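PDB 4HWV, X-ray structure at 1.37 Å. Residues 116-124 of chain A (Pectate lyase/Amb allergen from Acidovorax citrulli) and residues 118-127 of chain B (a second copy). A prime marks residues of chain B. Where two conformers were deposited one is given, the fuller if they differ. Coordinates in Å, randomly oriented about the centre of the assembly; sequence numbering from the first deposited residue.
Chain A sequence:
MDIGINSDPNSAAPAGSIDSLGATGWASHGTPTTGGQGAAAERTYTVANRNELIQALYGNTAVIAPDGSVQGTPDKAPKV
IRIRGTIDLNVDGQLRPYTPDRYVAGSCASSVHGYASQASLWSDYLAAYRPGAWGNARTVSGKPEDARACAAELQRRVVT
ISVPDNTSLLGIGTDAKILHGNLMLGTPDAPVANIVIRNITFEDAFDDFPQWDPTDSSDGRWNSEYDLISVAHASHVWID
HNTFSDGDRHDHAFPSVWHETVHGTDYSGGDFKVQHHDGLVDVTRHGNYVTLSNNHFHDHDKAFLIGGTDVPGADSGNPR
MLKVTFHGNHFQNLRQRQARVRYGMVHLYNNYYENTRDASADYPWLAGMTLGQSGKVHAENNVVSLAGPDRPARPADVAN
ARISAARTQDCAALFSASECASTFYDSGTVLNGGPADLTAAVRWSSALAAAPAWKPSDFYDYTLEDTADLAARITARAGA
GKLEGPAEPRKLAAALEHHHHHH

Chain A 116-124: ASQASLWSD
Chain B (118-127) QASLWSDYLA

The contact pairs two copies of one helix, residues 118-124 of chain A and 118-127 of chain B, running nearly antiparallel at 155° with their axes 8.2 Å apart at closest approach. Ala119 CA lies 4.8 Å from Ser123′ CA, and Ser123 CA lies 5.1 Å from Ala119′ CA, so an alanine faces a serine in both register pairs, and these small side chains fit the close approach. Both helices have phi near -60° and psi near -45°, with regular i to i+4 bonds such as Ser123 N to Ala119 O (2.9 Å) and Ser123′ N to Ala119′ O (3.0 Å).

Ala119 points toward chain B and is buried there. Its CB lies 3.5 Å from Trp122′ CD1, oblique to the ring, and 3.6 Å from Leu126′ CD2. The Trp122′ CA-to-CB bond points sideways relative to chain A, while the end of the side chain comes nearer (chi1 t, -175°; chi2 -124°); Leu126′ is m at chi1 (-84°), with chi2 off-well at 27°. Trp122 is also t (-176°, chi2 -117°).

Ser123 and Ser123′ share the t rotamer (chi1 -178°). No direct hydrogen bond joins the helices. Ser123′ OG packs 3.2 Å from Ser120 CA, and its 3.5 Å approach to Ser120 N has a poor angle. Ser120 is t (171°), its CB 3.3 Å from Ser123′ OG. Its amide is already engaged: Ser117, extended at phi/psi -161/157 and p at chi1 (67°), caps the chain A helix by accepting Ser120 N at OG (2.9 Å). Ser123 CB, in turn, lies 3.9 Å from Ala119′ CB.

Water supplies the polar links. Water 2 donates to Ala119 O and Ala119′ O, each 2.8 Å from its oxygen, bridging carbonyls that also accept within their own helices. Water 1 is hydrogen-bonded to Ser117 OG (2.7 Å) and donates to Ser123′ O (2.8 Å), connecting the capping hydroxyl to the opposing backbone.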

ATOM      1  N   ALA A 116     -14.071   1.224 -26.140  1.00  7.71           N
ATOM      2  CA  ALA A 116     -13.655   2.618 -26.051  1.00  7.90           C
ATOM      3  C   ALA A 116     -13.094   2.965 -24.678  1.00  7.16           C
ATOM      4  O   ALA A 116     -12.542   4.046 -24.500  1.00  8.71           O
ATOM      5  CB  ALA A 116     -14.815   3.541 -26.374  1.00  9.36           C
ATOM      6  N   SER A 117     -13.221   2.043 -23.726  1.00  6.08           N
ATOM      7  CA  SER A 117     -12.715   2.254 -22.377  1.00  5.58           C
ATOM      8  C   SER A 117     -12.570   0.929 -21.656  1.00  5.06           C
ATOM      9  O   SER A 117     -13.256  -0.054 -21.977  1.00  5.89           O
ATOM     10  CB  SER A 117     -13.667   3.146 -21.576  1.00  6.06           C
ATOM     11  OG  SER A 117     -14.907   2.487 -21.340  1.00  6.70           O
ATOM     12  N   GLN A 118     -11.699   0.921 -20.650  1.00  4.54           N
ATOM     13  CA  GLN A 118     -11.639  -0.174 -19.705  1.00  4.84           C
ATOM     14  C   GLN A 118     -12.990  -0.333 -18.983  1.00  4.57           C
ATOM     15  O   GLN A 118     -13.456  -1.452 -18.764  1.00  5.61           O
ATOM     16  CB  GLN A 118     -10.485   0.050 -18.721  1.00  5.67           C
ATOM     17  CG  GLN A 118     -10.551  -0.739 -17.405  1.00  7.29           C
ATOM     18  CD  GLN A 118     -10.309  -2.223 -17.554  1.00  8.43           C
ATOM     19  OE1 GLN A 118     -10.486  -2.806 -18.628  1.00  7.68           O
ATOM     20  NE2 GLN A 118      -9.898  -2.851 -16.463  1.00 10.71           N
ATOM     21  N   ALA A 119     -13.641   0.778 -18.647  1.00  4.07           N
ATOM     22  CA  ALA A 119     -14.916   0.706 -17.943  1.00  4.48           C
ATOM     23  C   ALA A 119     -15.936  -0.099 -18.758  1.00  4.82           C
ATOM     24  O   ALA A 119     -16.686  -0.917 -18.217  1.00  4.70           O
ATOM     25  CB  ALA A 119     -15.440   2.103 -17.680  1.00  4.60           C
ATOM     26  N   SER A 120     -15.980   0.159 -20.059  1.00  4.48           N
ATOM     27  CA  SER A 120     -16.912  -0.551 -20.926  1.00  5.37           C
ATOM     28  C   SER A 120     -16.571  -2.043 -21.021  1.00  5.43           C
ATOM     29  O   SER A 120     -17.454  -2.893 -20.939  1.00  5.84           O
ATOM     30  CB  SER A 120     -16.929   0.095 -22.309  1.00  6.95           C
ATOM     31  OG  SER A 120     -17.672  -0.690 -23.220  1.00  8.09           O
ATOM     32  N   LEU A 121     -15.288  -2.358 -21.185  1.00  5.15           N
ATOM     33  CA  LEU A 121     -14.856  -3.745 -21.250  1.00  5.28           C
ATOM     34  C   LEU A 121     -15.213  -4.471 -19.960  1.00  5.31           C
ATOM     35  O   LEU A 121     -15.787  -5.566 -19.996  1.00  5.99           O
ATOM     36  CB  LEU A 121     -13.351  -3.796 -21.522  1.00  6.05           C
ATOM     37  CG  LEU A 121     -12.742  -5.213 -21.471  1.00  6.80           C
ATOM     38  CD1 LEU A 121     -13.451  -6.193 -22.416  1.00  7.73           C
ATOM     39  CD2 LEU A 121     -11.273  -5.120 -21.799  1.00  7.75           C
ATOM     40  N   TRP A 122     -14.856  -3.871 -18.828  1.00  5.46           N
ATOM     41  CA  TRP A 122     -15.099  -4.499 -17.538  1.00  5.23           C
ATOM     42  C   TRP A 122     -16.595  -4.705 -17.299  1.00  5.43           C
ATOM     43  O   TRP A 122     -17.009  -5.781 -16.866  1.00  6.37           O
ATOM     44  CB  TRP A 122     -14.480  -3.635 -16.444  1.00  5.98           C
ATOM     45  CG  TRP A 122     -14.555  -4.168 -15.033  1.00  5.11           C
ATOM     46  CD1 TRP A 122     -15.208  -3.592 -13.992  1.00  5.61           C
ATOM     47  CD2 TRP A 122     -13.920  -5.346 -14.513  1.00  5.50           C
ATOM     48  NE1 TRP A 122     -15.016  -4.330 -12.846  1.00  6.28           N
ATOM     49  CE2 TRP A 122     -14.235  -5.415 -13.141  1.00  5.72           C
ATOM     50  CE3 TRP A 122     -13.122  -6.348 -15.076  1.00  6.40           C
ATOM     51  CZ2 TRP A 122     -13.776  -6.436 -12.316  1.00  5.84           C
ATOM     52  CZ3 TRP A 122     -12.666  -7.371 -14.251  1.00  6.65           C
ATOM     53  CH2 TRP A 122     -13.003  -7.411 -12.888  1.00  5.59           C
ATOM     54  N   SER A 123     -17.412  -3.692 -17.598  1.00  5.50           N
ATOM     55  CA  SER A 123     -18.853  -3.842 -17.461  1.00  5.77           C
ATOM     56  C   SER A 123     -19.357  -5.013 -18.309  1.00  5.64           C
ATOM     57  O   SER A 123     -20.125  -5.852 -17.816  1.00  7.03           O
ATOM     58  CB  SER A 123     -19.549  -2.547 -17.857  1.00  7.06           C
ATOM     59  OG  SER A 123     -20.953  -2.660 -17.688  1.00  8.02           O
ATOM     60  N   ASP A 124     -18.945  -5.064 -19.581  1.00  5.98           N
ATOM     61  CA  ASP A 124     -19.356  -6.172 -20.467  1.00  6.31           C
ATOM     62  C   ASP A 124     -18.854  -7.523 -19.971  1.00  6.18           C
ATOM     63  O   ASP A 124     -19.543  -8.531 -20.091  1.00  7.51           O
ATOM     64  CB  ASP A 124     -18.834  -5.972 -21.891  1.00  7.98           C
ATOM     65  CG  ASP A 124     -19.698  -5.048 -22.721  1.00  9.95           C
ATOM     66  OD1 ASP A 124     -20.603  -4.364 -22.177  1.00 11.53           O
ATOM     67  OD2 ASP A 124     -19.442  -4.999 -23.944  1.00 10.88           O
TER
ATOM     68  N   GLN B 118     -23.291  -0.105 -10.957  1.00  5.51           N
ATOM     69  CA  GLN B 118     -22.298   0.953 -10.982  1.00  5.85           C
ATOM     70  C   GLN B 118     -21.347   0.832 -12.185  1.00  4.94           C
ATOM     71  O   GLN B 118     -20.923   1.840 -12.736  1.00  4.88           O
ATOM     72  CB  GLN B 118     -21.538   1.037  -9.658  1.00  6.75           C
ATOM     73  CG  GLN B 118     -20.570   2.222  -9.610  1.00  7.02           C
ATOM     74  CD  GLN B 118     -19.158   1.875 -10.056  1.00  7.43           C
ATOM     75  OE1 GLN B 118     -18.719   0.719  -9.959  1.00  9.14           O
ATOM     76  NE2 GLN B 118     -18.416   2.886 -10.502  1.00  7.23           N
ATOM     77  N   ALA B 119     -21.011  -0.387 -12.599  1.00  5.25           N
ATOM     78  CA  ALA B 119     -20.108  -0.546 -13.740  1.00  5.43           C
ATOM     79  C   ALA B 119     -20.714   0.081 -15.006  1.00  5.47           C
ATOM     80  O   ALA B 119     -20.023   0.730 -15.788  1.00  5.50           O
ATOM     81  CB  ALA B 119     -19.757  -2.025 -13.968  1.00  6.00           C
ATOM     82  N   SER B 120     -22.020  -0.066 -15.171  1.00  5.17           N
ATOM     83  CA  SER B 120     -22.736   0.512 -16.304  0.50  5.15           C
ATOM     84  C   SER B 120     -22.737   2.037 -16.227  1.00  5.00           C
ATOM     85  O   SER B 120     -22.481   2.739 -17.208  1.00  5.36           O
ATOM     86  CB  SER B 120     -24.174  -0.009 -16.315  0.50  5.57           C
ATOM     87  OG  SER B 120     -24.947   0.693 -17.263  0.50  5.27           O
ATOM     88  N   LEU B 121     -23.040   2.553 -15.039  1.00  4.29           N
ATOM     89  CA  LEU B 121     -23.015   3.994 -14.829  1.00  4.18           C
ATOM     90  C   LEU B 121     -21.637   4.560 -15.168  1.00  4.55           C
ATOM     91  O   LEU B 121     -21.523   5.549 -15.887  1.00  4.91           O
ATOM     92  CB  LEU B 121     -23.404   4.329 -13.386  1.00  4.65           C
ATOM     93  CG  LEU B 121     -23.199   5.788 -13.000  1.00  4.73           C
ATOM     94  CD1 LEU B 121     -23.972   6.745 -13.946  1.00  5.79           C
ATOM     95  CD2 LEU B 121     -23.588   6.008 -11.530  1.00  5.66           C
ATOM     96  N   TRP B 122     -20.597   3.918 -14.647  1.00  4.46           N
ATOM     97  CA  TRP B 122     -19.224   4.405 -14.825  1.00  4.09           C
ATOM     98  C   TRP B 122     -18.843   4.417 -16.307  1.00  4.14           C
ATOM     99  O   TRP B 122     -18.280   5.393 -16.791  1.00  4.48           O
ATOM    100  CB  TRP B 122     -18.280   3.527 -14.014  1.00  3.80           C
ATOM    101  CG  TRP B 122     -16.844   3.926 -13.967  1.00  3.63           C
ATOM    102  CD1 TRP B 122     -15.782   3.143 -14.334  1.00  4.48           C
ATOM    103  CD2 TRP B 122     -16.287   5.161 -13.460  1.00  3.29           C
ATOM    104  NE1 TRP B 122     -14.600   3.823 -14.108  1.00  4.24           N
ATOM    105  CE2 TRP B 122     -14.882   5.058 -13.574  1.00  3.73           C
ATOM    106  CE3 TRP B 122     -16.845   6.349 -12.944  1.00  3.82           C
ATOM    107  CZ2 TRP B 122     -14.020   6.086 -13.174  1.00  4.31           C
ATOM    108  CZ3 TRP B 122     -15.986   7.367 -12.556  1.00  4.48           C
ATOM    109  CH2 TRP B 122     -14.585   7.231 -12.681  1.00  4.12           C
ATOM    110  N   SER B 123     -19.169   3.346 -17.032  1.00  3.83           N
ATOM    111  CA  SER B 123     -18.890   3.311 -18.461  1.00  4.23           C
ATOM    112  C   SER B 123     -19.595   4.459 -19.204  1.00  3.36           C
ATOM    113  O   SER B 123     -18.994   5.116 -20.062  1.00  4.25           O
ATOM    114  CB  SER B 123     -19.294   1.951 -19.028  1.00  4.98           C
ATOM    115  OG  SER B 123     -18.994   1.879 -20.403  1.00  6.52           O
ATOM    116  N   ASP B 124     -20.877   4.677 -18.909  1.00  3.80           N
ATOM    117  CA  ASP B 124     -21.613   5.749 -19.570  1.00  4.15           C
ATOM    118  C   ASP B 124     -21.045   7.116 -19.195  1.00  4.08           C
ATOM    119  O   ASP B 124     -21.001   8.033 -20.022  1.00  4.90           O
ATOM    120  CB  ASP B 124     -23.090   5.734 -19.134  1.00  4.85           C
ATOM    121  CG  ASP B 124     -23.932   4.765 -19.886  1.00  7.52           C
ATOM    122  OD1 ASP B 124     -23.385   3.955 -20.672  1.00  9.45           O
ATOM    123  OD2 ASP B 124     -25.170   4.824 -19.682  1.00  8.56           O
ATOM    124  N   TYR B 125     -20.642   7.271 -17.932  1.00  3.62           N
ATOM    125  CA  TYR B 125     -20.117   8.550 -17.446  1.00  3.94           C
ATOM    126  C   TYR B 125     -18.853   8.920 -18.214  1.00  4.00           C
ATOM    127  O   TYR B 125     -18.676  10.056 -18.666  1.00  4.51           O
ATOM    128  CB  TYR B 125     -19.835   8.433 -15.944  1.00  4.27           C
ATOM    129  CG  TYR B 125     -19.612   9.747 -15.232  1.00  4.05           C
ATOM    130  CD1 TYR B 125     -18.330  10.286 -15.118  1.00  4.35           C
ATOM    131  CD2 TYR B 125     -20.675  10.455 -14.665  1.00  4.25           C
ATOM    132  CE1 TYR B 125     -18.109  11.488 -14.461  1.00  4.59           C
ATOM    133  CE2 TYR B 125     -20.466  11.647 -14.002  1.00  4.68           C
ATOM    134  CZ  TYR B 125     -19.177  12.169 -13.904  1.00  3.76           C
ATOM    135  OH  TYR B 125     -18.958  13.367 -13.257  1.00  4.23           O
ATOM    136  N   LEU B 126     -17.969   7.945 -18.373  1.00  4.16           N
ATOM    137  CA  LEU B 126     -16.712   8.180 -19.088  1.00  4.55           C
ATOM    138  C   LEU B 126     -16.962   8.490 -20.574  1.00  4.95           C
ATOM    139  O   LEU B 126     -16.346   9.402 -21.137  1.00  5.25           O
ATOM    140  CB  LEU B 126     -15.799   6.963 -18.915  1.00  4.99           C
ATOM    141  CG  LEU B 126     -14.955   6.917 -17.642  1.00  7.06           C
ATOM    142  CD1 LEU B 126     -15.504   7.663 -16.440  1.00  7.77           C
ATOM    143  CD2 LEU B 126     -14.440   5.500 -17.325  1.00  7.35           C
ATOM    144  N   ALA B 127     -17.883   7.761 -21.199  1.00  4.56           N
ATOM    145  CA  ALA B 127     -18.194   8.012 -22.601  1.00  4.85           C
ATOM    146  C   ALA B 127     -18.778   9.411 -22.792  1.00  5.32           C
ATOM    147  O   ALA B 127     -18.527  10.054 -23.803  1.00  7.43           O
ATOM    148  CB  ALA B 127     -19.175   6.966 -23.126  1.00  5.33           C
TER
HETATM  149  O   HOH W   1     -16.922   4.236 -21.798  1.00  6.95           O
HETATM  150  O   HOH W   2     -17.341   0.039 -15.717  1.00  7.61           O